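Local coordinates for protein 2-methyl-3-hydroxypyridine-5-carboxylic acid oxygenase (Mesorhizobium loti, PDB 3ALJ) that catalyses, with the help of bound FAD, the oxygenation and ring opening of 2-methyl-3-hydroxypyridine-5-carboxylic acid, a step in the breakdown of vitamin B6 compounds, at residues 131-136 with 164-169; 181-186 with 221-226; 194-199 with 212-217; 277-282 with 326-331. One frame throughout, in Å; residues are numbered along the deposited sequence. Where two conformers were deposited one is given.

Contact 1: residues 131-136 with 164-169; sequences VAADPV and DSIGFK
S165 and I166, the last two residues of helix 161-166, turn their side chains onto strand 130-134. The hydroxyl of S165 sits between its own backbone N and carbonyl carbon (chi1 63°), where it can reach both the strand and its own helix. S165 OG accepts from A133 N at 3.0 Å, with an N-H...O angle of 145°, and bonds to the carbonyl of K161 one helical turn back, so a single hydroxyl ties a strand amide to the helix. Beside this bond, S165 CB lies 3.6 Å from A132 CA, and the A132 methyl approaches it.

I166 comes in next to the serine. Its CG1 rests against A133 O at 3.3 Å, and the branch ends between the A133 methyl and the proline ring, I166 CD1 lying 3.9 Å from A133 CB and equally far from P135 CD. I166 and the proline ring point at each other, while D134 faces away and closes an Asx turn onto V136 N.

The contact is near the surface. It joins the outer strand 130-134 of a small three-stranded antiparallel sheet, bulged where V131 and A132 both face T140, to the C-terminal end of helix 161-166, with I166 also packing on V283 of strand 283-285.

Contact 2: residues 181-186 with 221-226; sequences RLIVPR and ELYLGL. With FAD (flavin-adenine dinucleotide), chain B.
R181 and Y223 run side by side on one face of this antiparallel strand pair, both directed at the flavin. The aliphatic part of the arginine follows the edge of the phenol ring, with R181 CG 3.9 Å from Y223 CE1 and R181 CD 3.7 Å from Y223 OH. A bend of the arginine chain about CG-CD (chi3 -75°) then brings the guanidinium to the flavin. Turned 54° from the phenol ring, it is covered on one face by the FAD methyl C7M, centred 3.6 Å above its plane. R181 NH1 comes within 3.3 Å of FAD C7. A water in the guanidinium plane takes a hydrogen bond from R181 NH1 and also bonds Y223 OH, each at 3.0 Å, linking the two polar ends.

On the same face I183 lies against the tyrosine, its CD1 3.7 Å from Y223 CB. On the other face the side chains of the pair are aliphatic: V184 CG2 touches both L222 CD2 and L224 CD1, each at 4.0 Å, and L182 and V184 continue onto A259 of helix 253-260.

Two hydrogen-bonded pairs, L182 with L224 and V184 with L222, set the register. Farther out, D268 forms a salt bridge with R181 NH2, which would help hold the guanidinium against the cofactor.

Strands 170-185 and 221-228 are neighbours in the large mixed sheet, consistent with the sheet that borders the flavin site in aromatic hydroxylases of the p-hydroxybenzoate hydroxylase type. Here R181 carries that sheet into the FAD pocket, at the dimethylbenzene end of the flavin.

Contact 3: residues 194-199 with 212-217; sequences GEWDNT and ILYSPC
Y214 leans out of strand 211-216 into the loop 194-199, which its CD1, CE1, CZ and OH all meet. From CB the ring is carried off with CG on the far side from the backbone N (chi1 169°). One edge comes first: Y214 CD1 lies 3.2 Å from N198 O, which is near the ring plane, and CE1 is shared between that oxygen and W196 O. At the far end Y214 CZ meets W196 CE3 at 3.8 Å. The phenol oxygen then closes the approach, Y214 OH donating to W196 O at 2.6 Å, in the carbonyl plane and on a lone pair. W196 CB also crowds this oxygen, 3.3 Å from Y214 OH.

The indole stands across the phenol as an offset edge-to-face pair, the edge of W196 toward the face of Y214, with centroids 5.6 Å apart and planes at 63°. P216 fills in alongside, its CD 3.2 Å from N198 O and its CG close to W196 O. Besides the short bond from Y214, the carbonyl of W196 takes a weak one from R186 NH2.

Farther along the loop, T199 CA makes a CA-H...O contact of 3.3 Å with Y214 O, and T199 OG1 is hydrogen-bonded to Y54. The loop itself is folded by a type I turn from E195 to N198. It leads directly into strand 199-203, whose antiparallel partner is 211-216, so the tyrosine ties the entry of a β-hairpin back onto its second strand within the large mixed sheet.

Contact 4: residues 277-282 with 326-331; sequences SWTRGK and VAWETR
E329 places CG opposite its backbone N (chi1 -177°) and stays extended beyond, which carries the carboxylate straight off helix 321-349 to the backbone of W278. There W278 N donates to E329 OE1 at 2.8 Å, meeting the oxygen from above the carboxylate plane, 52° out of it. The same oxygen accepts from a water at 2.6 Å, and that water is also hydrogen-bonded to T279 OG1 at 2.7 Å. E329 OE2 has a different partner, forming a salt bridge with R333 one turn on. On its way the glutamate chain passes over the indole, E329 CG lying 3.8 Å above the plane of the W278 ring, toward its rim.

W328 approaches the same tryptophan obliquely, W328 CH2 touching W278 CE3 at 3.7 Å with the ring planes at 53°. T279 CG2 fits in plane at the edge of W328, 3.8 Å from its CZ3. The W328 N-H is satisfied elsewhere, by the carbonyl of N307.

The contact lays the long helix 321-349 against the loop at W278 and the start of strand 279-280, an outermost strand of the six-stranded mixed sheet. W278 is wedged further among I332 and T336 of that helix, and W328 packs on L311 of helix 300-314.

How the contacts relate
The four contacts fall into two pairs on opposite sides of the chain's centre, with FAD lying between them. Contacts 1 and 4, centres about 14 Å apart, are joined by probable hydrogen bonds from R280 NH1 to G167 O and from K282 N to P135 O, both 2.9 Å. Contacts 2 and 3, centres about 10 Å apart, share one sheet: Y223 N lies 2.9 Å from S215 O, and R186 NH2 forms a 2.7 Å salt bridge with D197 OD1. Centres of contacts 1 and 2 are about 38 Å apart. Contact 2 touches the flavin through R181, whereas the V131 side chain is about 6 Å from FAD and that of W328 about 11 Å.

Contact 1: residues 131-136 with 164-169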
# COMPACT_ATOMS: atom_id res chain seq x y z
N VAL A 131 11.09 -19.88 2.21
CA VAL A 131 12.52 -19.56 1.85
C VAL A 131 12.80 -20.03 0.44
O VAL A 131 13.74 -19.47 -0.20
CB VAL A 131 13.55 -20.14 2.87
CG1 VAL A 131 13.30 -19.60 4.24
CG2 VAL A 131 13.49 -21.61 2.84
N ALA A 132 12.01 -20.96 -0.09
CA ALA A 132 12.21 -21.35 -1.47
C ALA A 132 10.95 -21.77 -2.11
O ALA A 132 10.00 -22.24 -1.42
CB ALA A 132 13.33 -22.45 -1.57
N ALA A 133 10.85 -21.63 -3.41
CA ALA A 133 9.64 -22.10 -4.12
C ALA A 133 10.05 -22.80 -5.42
O ALA A 133 11.08 -22.42 -6.00
CB ALA A 133 8.66 -20.88 -4.49
N ASP A 134 9.19 -23.69 -5.89
CA ASP A 134 9.53 -24.41 -7.13
C ASP A 134 8.30 -24.21 -8.01
O ASP A 134 7.17 -24.46 -7.54
CB ASP A 134 9.71 -25.90 -6.79
CG ASP A 134 10.21 -26.71 -7.95
OD1 ASP A 134 9.78 -26.53 -9.11
OD2 ASP A 134 11.10 -27.56 -7.77
N PRO A 135 8.50 -23.75 -9.26
CA PRO A 135 7.39 -23.64 -10.23
C PRO A 135 6.52 -24.87 -10.43
O PRO A 135 5.38 -24.77 -10.86
CB PRO A 135 8.09 -23.38 -11.54
CG PRO A 135 9.35 -22.63 -11.20
CD PRO A 135 9.76 -23.19 -9.81
N VAL A 136 7.01 -26.06 -10.05
CA VAL A 136 6.09 -27.20 -10.21
C VAL A 136 5.05 -27.28 -9.13
O VAL A 136 4.14 -28.12 -9.18
CB VAL A 136 6.75 -28.62 -10.34
CG1 VAL A 136 7.88 -28.59 -11.30
CG2 VAL A 136 7.09 -29.22 -8.95
N ASP A 164 13.16 -14.65 -5.27
CA ASP A 164 14.61 -14.75 -5.51
C ASP A 164 15.10 -16.19 -5.46
O ASP A 164 16.20 -16.45 -6.04
CB ASP A 164 15.30 -13.87 -4.52
CG ASP A 164 15.11 -12.33 -4.88
OD1 ASP A 164 14.80 -12.04 -6.06
OD2 ASP A 164 15.35 -11.53 -4.00
N SER A 165 14.37 -17.09 -4.83
CA SER A 165 14.83 -18.55 -4.94
C SER A 165 14.67 -19.10 -6.28
O SER A 165 15.50 -19.95 -6.70
CB SER A 165 14.01 -19.43 -3.97
OG SER A 165 12.62 -19.44 -4.29
N ILE A 166 13.73 -18.62 -7.06
CA ILE A 166 13.52 -19.06 -8.43
C ILE A 166 14.41 -18.26 -9.37
O ILE A 166 14.97 -18.87 -10.35
CB ILE A 166 12.00 -18.88 -8.80
CG1 ILE A 166 11.20 -19.85 -7.99
CG2 ILE A 166 11.76 -19.02 -10.35
CD1 ILE A 166 9.67 -19.66 -8.05
N GLY A 167 14.53 -16.95 -9.17
CA GLY A 167 15.37 -16.16 -10.03
C GLY A 167 14.56 -15.45 -11.04
O GLY A 167 14.10 -16.08 -12.04
N PHE A 168 14.26 -14.16 -10.78
CA PHE A 168 13.59 -13.36 -11.81
C PHE A 168 14.40 -12.17 -12.13
O PHE A 168 14.98 -11.47 -11.21
CB PHE A 168 12.24 -12.81 -11.19
CG PHE A 168 11.17 -13.77 -11.16
CD1 PHE A 168 11.18 -14.77 -10.17
CD2 PHE A 168 10.08 -13.70 -12.09
CE1 PHE A 168 10.07 -15.73 -10.08
CE2 PHE A 168 9.00 -14.62 -12.03
CZ PHE A 168 8.99 -15.68 -11.04
N LYS A 169 14.61 -11.93 -13.41
CA LYS A 169 15.39 -10.78 -13.86
C LYS A 169 14.59 -9.53 -13.35
O LYS A 169 13.38 -9.41 -13.54
CB LYS A 169 15.43 -10.82 -15.44
CG LYS A 169 16.18 -9.69 -16.06
CD LYS A 169 16.19 -10.00 -17.64
CE LYS A 169 16.72 -8.82 -18.51
NZ LYS A 169 15.75 -7.65 -18.54

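Contact 2: residues 181-186 with 221-226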
# COMPACT_ATOMS: atom_id res chain seq x y z
N ARG A 181 6.68 8.38 9.07
CA ARG A 181 5.21 8.28 9.09
C ARG A 181 4.77 7.91 10.51
O ARG A 181 5.31 6.98 11.12
CB ARG A 181 4.82 7.18 8.10
CG ARG A 181 5.03 7.49 6.62
CD ARG A 181 4.69 6.31 5.79
NE ARG A 181 5.75 5.32 5.90
CZ ARG A 181 5.65 4.11 5.39
NH1 ARG A 181 4.62 3.74 4.67
NH2 ARG A 181 6.69 3.28 5.56
N LEU A 182 3.79 8.66 11.01
CA LEU A 182 3.38 8.49 12.40
C LEU A 182 1.87 8.71 12.51
O LEU A 182 1.23 9.38 11.69
CB LEU A 182 4.00 9.58 13.31
CG LEU A 182 5.47 9.82 13.12
CD1 LEU A 182 6.06 11.02 13.80
CD2 LEU A 182 6.21 8.65 13.72
N ILE A 183 1.29 8.07 13.56
CA ILE A 183 -0.05 8.35 14.05
C ILE A 183 0.04 9.11 15.32
O ILE A 183 0.72 8.65 16.30
CB ILE A 183 -0.89 7.07 14.20
CG1 ILE A 183 -0.94 6.17 12.94
CG2 ILE A 183 -2.29 7.41 14.69
CD1 ILE A 183 -1.52 6.91 11.64
N VAL A 184 -0.65 10.24 15.36
CA VAL A 184 -0.80 11.08 16.58
C VAL A 184 -2.27 11.41 16.77
O VAL A 184 -3.13 11.23 15.91
CB VAL A 184 0.03 12.39 16.51
CG1 VAL A 184 1.52 11.99 16.38
CG2 VAL A 184 -0.39 13.23 15.28
N PRO A 185 -2.66 11.88 17.95
CA PRO A 185 -4.00 12.40 18.14
C PRO A 185 -4.32 13.58 17.22
O PRO A 185 -3.38 14.32 16.83
CB PRO A 185 -4.00 12.84 19.66
CG PRO A 185 -2.88 12.16 20.24
CD PRO A 185 -1.82 12.02 19.16
N ARG A 186 -5.60 13.69 16.85
CA ARG A 186 -6.03 14.81 16.02
C ARG A 186 -5.76 16.21 16.59
O ARG A 186 -5.47 17.11 15.82
CB ARG A 186 -7.50 14.69 15.73
CG ARG A 186 -7.87 13.46 14.83
CD ARG A 186 -7.56 13.67 13.33
NE ARG A 186 -8.13 14.88 12.74
CZ ARG A 186 -9.33 14.98 12.22
NH1 ARG A 186 -10.23 13.96 12.14
NH2 ARG A 186 -9.66 16.14 11.68
N GLU A 221 -7.55 9.85 15.21
CA GLU A 221 -6.20 9.52 14.75
C GLU A 221 -5.82 10.32 13.51
O GLU A 221 -6.62 10.37 12.55
CB GLU A 221 -6.05 8.07 14.37
CG GLU A 221 -6.17 7.15 15.65
CD GLU A 221 -6.21 5.70 15.21
OE1 GLU A 221 -7.16 5.34 14.52
OE2 GLU A 221 -5.31 4.92 15.63
N LEU A 222 -4.65 10.93 13.58
CA LEU A 222 -4.08 11.73 12.46
C LEU A 222 -2.80 11.03 11.94
O LEU A 222 -1.92 10.69 12.70
CB LEU A 222 -3.66 13.10 12.95
CG LEU A 222 -2.93 14.01 11.94
CD1 LEU A 222 -3.85 14.39 10.79
CD2 LEU A 222 -2.56 15.31 12.70
N TYR A 223 -2.70 10.79 10.65
CA TYR A 223 -1.51 10.22 9.97
C TYR A 223 -0.73 11.42 9.47
O TYR A 223 -1.26 12.26 8.67
CB TYR A 223 -2.05 9.30 8.89
CG TYR A 223 -1.05 8.87 7.80
CD1 TYR A 223 0.30 8.66 8.07
CD2 TYR A 223 -1.56 8.63 6.52
CE1 TYR A 223 1.18 8.26 6.98
CE2 TYR A 223 -0.72 8.24 5.47
CZ TYR A 223 0.61 8.05 5.74
OH TYR A 223 1.48 7.67 4.70
N LEU A 224 0.51 11.49 9.92
CA LEU A 224 1.45 12.48 9.39
C LEU A 224 2.59 11.83 8.68
O LEU A 224 3.10 10.80 9.15
CB LEU A 224 2.12 13.30 10.51
CG LEU A 224 1.13 14.15 11.32
CD1 LEU A 224 1.89 14.88 12.44
CD2 LEU A 224 0.41 15.19 10.34
N GLY A 225 3.01 12.41 7.56
CA GLY A 225 4.24 11.95 6.82
C GLY A 225 5.16 13.13 6.84
O GLY A 225 4.82 14.17 6.27
N LEU A 226 6.30 13.01 7.48
CA LEU A 226 7.27 14.13 7.64
C LEU A 226 8.41 13.84 6.68
O LEU A 226 9.14 12.83 6.90
CB LEU A 226 7.76 14.28 9.11
CG LEU A 226 6.92 15.14 10.03
CD1 LEU A 226 5.50 14.77 10.12
CD2 LEU A 226 7.58 15.03 11.50
PA FAD B . 4.07 -6.10 2.47
O1A FAD B . 3.01 -5.16 2.95
O2A FAD B . 5.44 -5.75 2.59
O5B FAD B . 3.79 -7.48 3.21
C5B FAD B . 4.67 -8.64 3.00
C4B FAD B . 4.39 -9.46 4.25
O4B FAD B . 5.20 -10.66 3.98
C3B FAD B . 4.93 -8.91 5.51
O3B FAD B . 3.97 -9.05 6.59
C2B FAD B . 6.27 -9.69 5.73
O2B FAD B . 6.63 -9.84 7.11
C1B FAD B . 5.95 -11.06 5.20
N9A FAD B . 7.07 -11.74 4.63
C8A FAD B . 8.20 -11.24 4.03
N7A FAD B . 8.98 -12.22 3.54
C5A FAD B . 8.32 -13.41 3.85
C6A FAD B . 8.59 -14.74 3.53
N6A FAD B . 9.73 -15.08 2.85
N1A FAD B . 7.71 -15.64 3.96
C2A FAD B . 6.62 -15.33 4.67
N3A FAD B . 6.27 -14.05 4.98
C4A FAD B . 7.14 -13.10 4.53
N1 FAD B . 0.18 2.11 -0.87
C2 FAD B . -1.06 2.53 -0.98
O2 FAD B . -1.95 1.90 -1.58
N3 FAD B . -1.43 3.75 -0.41
C4 FAD B . -0.52 4.52 0.31
O4 FAD B . -0.95 5.56 0.95
C4X FAD B . 0.78 4.06 0.38
N5 FAD B . 1.78 4.88 1.01
C5X FAD B . 3.10 4.44 1.02
C6 FAD B . 4.12 5.26 1.53
C7 FAD B . 5.41 4.80 1.60
C7M FAD B . 6.51 5.72 2.18
C8 FAD B . 5.74 3.55 1.10
C8M FAD B . 7.19 3.02 1.12
C9 FAD B . 4.73 2.73 0.58
C9A FAD B . 3.39 3.19 0.49
N10 FAD B . 2.33 2.37 -0.08
C10 FAD B . 1.07 2.84 -0.17
C1' FAD B . 2.69 0.99 -0.68
C2' FAD B . 2.33 -0.10 0.32
O2' FAD B . 3.00 0.16 1.57
C3' FAD B . 2.86 -1.45 -0.19
O3' FAD B . 2.76 -1.43 -1.66
C4' FAD B . 2.09 -2.62 0.26
O4' FAD B . 2.22 -2.68 1.71
C5' FAD B . 2.64 -3.90 -0.28
O5' FAD B . 1.86 -4.98 0.22
P FAD B . 2.46 -6.43 0.06
O1P FAD B . 1.49 -7.32 0.71
O2P FAD B . 2.88 -6.71 -1.35
O3P FAD B . 3.84 -6.39 0.89
O HOH W 1 1.90 4.75 3.97

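Contact 3: residues 194-199 with 212-217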
# COMPACT_ATOMS: atom_id res chain seq x y z
N GLY A 194 -9.39 26.53 10.86
CA GLY A 194 -8.75 25.93 9.62
C GLY A 194 -9.68 24.92 9.07
O GLY A 194 -10.84 24.82 9.46
N GLU A 195 -9.19 24.09 8.12
CA GLU A 195 -9.97 22.99 7.44
C GLU A 195 -9.23 21.72 7.78
O GLU A 195 -8.61 21.06 6.95
CB GLU A 195 -10.06 23.19 5.97
CG GLU A 195 -10.85 24.47 5.67
CD GLU A 195 -11.00 24.75 4.20
OE1 GLU A 195 -10.76 23.88 3.29
OE2 GLU A 195 -11.52 25.85 3.91
N TRP A 196 -9.29 21.39 9.07
CA TRP A 196 -8.46 20.33 9.66
C TRP A 196 -8.99 18.91 9.41
O TRP A 196 -8.34 18.00 9.90
CB TRP A 196 -8.18 20.63 11.13
CG TRP A 196 -7.48 21.94 11.28
CD1 TRP A 196 -7.97 23.01 12.01
CD2 TRP A 196 -6.19 22.36 10.80
NE1 TRP A 196 -7.05 24.04 12.00
CE2 TRP A 196 -5.99 23.70 11.17
CE3 TRP A 196 -5.22 21.77 9.90
CZ2 TRP A 196 -4.78 24.41 10.89
CZ3 TRP A 196 -4.01 22.51 9.57
CH2 TRP A 196 -3.84 23.82 10.07
N ASP A 197 -10.10 18.77 8.73
CA ASP A 197 -10.51 17.47 8.22
C ASP A 197 -9.93 17.15 6.84
O ASP A 197 -10.10 16.02 6.37
CB ASP A 197 -12.03 17.34 8.25
CG ASP A 197 -12.59 17.35 9.65
OD1 ASP A 197 -11.94 16.99 10.62
OD2 ASP A 197 -13.82 17.71 9.68
N ASN A 198 -9.30 18.14 6.22
CA ASN A 198 -8.80 17.93 4.83
C ASN A 198 -7.52 17.04 4.93
O ASN A 198 -6.77 17.07 5.88
CB ASN A 198 -8.33 19.26 4.18
CG ASN A 198 -9.45 20.24 3.85
OD1 ASN A 198 -9.15 21.38 3.35
ND2 ASN A 198 -10.65 19.89 4.13
N THR A 199 -7.25 16.38 3.75
CA THR A 199 -5.82 16.09 3.43
C THR A 199 -5.23 17.41 3.07
O THR A 199 -5.80 18.20 2.29
CB THR A 199 -5.73 15.16 2.21
OG1 THR A 199 -6.01 13.83 2.65
CG2 THR A 199 -4.31 15.25 1.61
N ILE A 212 5.16 18.19 4.94
CA ILE A 212 4.31 17.28 5.77
C ILE A 212 3.06 16.96 4.93
O ILE A 212 2.34 17.88 4.47
CB ILE A 212 3.83 17.92 7.09
CG1 ILE A 212 5.10 18.09 7.95
CG2 ILE A 212 2.76 17.08 7.80
CD1 ILE A 212 4.82 18.59 9.47
N LEU A 213 2.73 15.66 4.77
CA LEU A 213 1.39 15.27 4.29
C LEU A 213 0.58 15.02 5.56
O LEU A 213 0.87 14.15 6.40
CB LEU A 213 1.52 13.99 3.45
CG LEU A 213 0.14 13.52 2.95
CD1 LEU A 213 -0.37 14.55 1.91
CD2 LEU A 213 0.23 12.14 2.21
N TYR A 214 -0.49 15.80 5.66
CA TYR A 214 -1.43 15.81 6.82
C TYR A 214 -2.68 15.03 6.41
O TYR A 214 -3.37 15.40 5.46
CB TYR A 214 -1.72 17.32 7.15
CG TYR A 214 -2.84 17.58 8.12
CD1 TYR A 214 -4.19 17.57 7.72
CD2 TYR A 214 -2.53 17.74 9.44
CE1 TYR A 214 -5.23 17.84 8.67
CE2 TYR A 214 -3.53 18.01 10.42
CZ TYR A 214 -4.81 18.04 9.97
OH TYR A 214 -5.89 18.20 10.87
N SER A 215 -2.95 13.92 7.15
CA SER A 215 -3.89 12.91 6.64
C SER A 215 -4.81 12.38 7.75
O SER A 215 -4.49 11.41 8.48
CB SER A 215 -3.12 11.71 6.08
OG SER A 215 -2.24 12.20 5.03
N PRO A 216 -5.95 13.05 7.99
CA PRO A 216 -6.84 12.51 9.09
C PRO A 216 -7.38 11.16 8.77
O PRO A 216 -7.98 10.93 7.68
CB PRO A 216 -7.97 13.60 9.24
CG PRO A 216 -7.28 14.87 8.61
CD PRO A 216 -6.43 14.31 7.42
N CYS A 217 -7.38 10.28 9.79
CA CYS A 217 -7.85 8.90 9.60
C CYS A 217 -9.27 8.75 10.12
O CYS A 217 -9.94 7.83 9.65
CB CYS A 217 -6.91 7.92 10.38
SG CYS A 217 -5.25 7.78 9.64

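Contact 4: residues 277-282 with 326-331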
# COMPACT_ATOMS: atom_id res chain seq x y z
N SER A 277 8.92 -10.75 -15.58
CA SER A 277 7.64 -11.41 -15.52
C SER A 277 7.20 -11.64 -14.12
O SER A 277 8.06 -11.48 -13.22
CB SER A 277 7.66 -12.75 -16.35
OG SER A 277 8.43 -13.67 -15.59
N TRP A 278 5.95 -12.00 -13.93
CA TRP A 278 5.39 -12.20 -12.54
C TRP A 278 5.04 -13.61 -12.23
O TRP A 278 4.56 -13.92 -11.17
CB TRP A 278 4.10 -11.35 -12.38
CG TRP A 278 4.33 -9.87 -12.42
CD1 TRP A 278 5.53 -9.16 -12.50
CD2 TRP A 278 3.31 -8.89 -12.39
NE1 TRP A 278 5.28 -7.76 -12.50
CE2 TRP A 278 3.92 -7.62 -12.43
CE3 TRP A 278 1.93 -8.96 -12.29
CZ2 TRP A 278 3.16 -6.43 -12.34
CZ3 TRP A 278 1.17 -7.80 -12.26
CH2 TRP A 278 1.79 -6.56 -12.26
N THR A 279 5.36 -14.54 -13.17
CA THR A 279 4.85 -15.94 -13.03
C THR A 279 5.95 -16.91 -13.44
O THR A 279 6.84 -16.58 -14.25
CB THR A 279 3.65 -16.21 -13.96
OG1 THR A 279 4.07 -16.11 -15.33
CG2 THR A 279 2.53 -15.18 -13.67
N ARG A 280 5.85 -18.08 -12.84
CA ARG A 280 6.71 -19.19 -13.33
C ARG A 280 5.99 -20.46 -12.94
O ARG A 280 5.87 -20.79 -11.80
CB ARG A 280 8.14 -19.07 -12.77
CG ARG A 280 9.12 -19.95 -13.56
CD ARG A 280 9.60 -19.12 -14.72
NE ARG A 280 10.14 -17.83 -14.33
CZ ARG A 280 11.39 -17.61 -13.94
NH1 ARG A 280 11.74 -16.34 -13.68
NH2 ARG A 280 12.28 -18.58 -13.84
N GLY A 281 5.51 -21.19 -13.96
CA GLY A 281 4.75 -22.37 -13.62
C GLY A 281 3.53 -22.06 -12.74
O GLY A 281 2.61 -21.31 -13.19
N LYS A 282 3.45 -22.71 -11.59
CA LYS A 282 2.33 -22.53 -10.68
C LYS A 282 2.61 -21.41 -9.63
O LYS A 282 1.81 -21.30 -8.74
CB LYS A 282 2.00 -23.80 -9.95
CG LYS A 282 1.53 -24.98 -10.94
CD LYS A 282 1.49 -26.31 -10.10
CE LYS A 282 1.61 -27.65 -10.91
NZ LYS A 282 0.51 -27.57 -11.82
N VAL A 326 -0.46 -16.84 -16.75
CA VAL A 326 -0.03 -16.09 -17.86
C VAL A 326 -1.18 -15.13 -18.31
O VAL A 326 -0.91 -13.95 -18.61
CB VAL A 326 0.40 -17.10 -18.96
CG1 VAL A 326 0.61 -16.38 -20.36
CG2 VAL A 326 1.73 -17.71 -18.60
N ALA A 327 -2.43 -15.62 -18.33
CA ALA A 327 -3.48 -14.71 -18.81
C ALA A 327 -3.61 -13.53 -17.82
O ALA A 327 -3.90 -12.42 -18.24
CB ALA A 327 -4.79 -15.47 -18.88
N TRP A 328 -3.45 -13.86 -16.54
CA TRP A 328 -3.60 -12.79 -15.50
C TRP A 328 -2.57 -11.70 -15.67
O TRP A 328 -2.93 -10.50 -15.71
CB TRP A 328 -3.37 -13.45 -14.17
CG TRP A 328 -3.06 -12.52 -13.00
CD1 TRP A 328 -3.95 -11.65 -12.35
CD2 TRP A 328 -1.79 -12.45 -12.30
NE1 TRP A 328 -3.25 -11.00 -11.31
CE2 TRP A 328 -1.95 -11.48 -11.30
CE3 TRP A 328 -0.52 -13.08 -12.47
CZ2 TRP A 328 -0.97 -11.22 -10.36
CZ3 TRP A 328 0.49 -12.75 -11.57
CH2 TRP A 328 0.27 -11.77 -10.59
N GLU A 329 -1.29 -12.04 -15.75
CA GLU A 329 -0.30 -11.00 -15.99
C GLU A 329 -0.57 -10.17 -17.25
O GLU A 329 -0.48 -8.94 -17.28
CB GLU A 329 1.16 -11.55 -15.93
CG GLU A 329 2.22 -10.50 -16.11
CD GLU A 329 3.66 -11.05 -16.10
OE1 GLU A 329 3.88 -12.20 -15.78
OE2 GLU A 329 4.50 -10.25 -16.54
N THR A 330 -0.85 -10.92 -18.31
CA THR A 330 -1.12 -10.21 -19.58
C THR A 330 -2.28 -9.19 -19.42
O THR A 330 -2.22 -8.09 -19.98
CB THR A 330 -1.51 -11.29 -20.66
OG1 THR A 330 -0.32 -12.03 -20.91
CG2 THR A 330 -1.90 -10.57 -22.02
N ARG A 331 -3.34 -9.58 -18.71
CA ARG A 331 -4.53 -8.73 -18.57
C ARG A 331 -4.29 -7.50 -17.69
O ARG A 331 -4.69 -6.42 -17.97
CB ARG A 331 -5.65 -9.60 -17.93
CG ARG A 331 -6.95 -8.83 -17.75
CD ARG A 331 -8.03 -9.77 -17.41
NE ARG A 331 -7.96 -10.39 -16.07
CZ ARG A 331 -8.56 -9.89 -14.97
NH1 ARG A 331 -9.17 -8.70 -15.06
NH2 ARG A 331 -8.54 -10.54 -13.75
O HOH W 2 3.35 -14.33 -17.21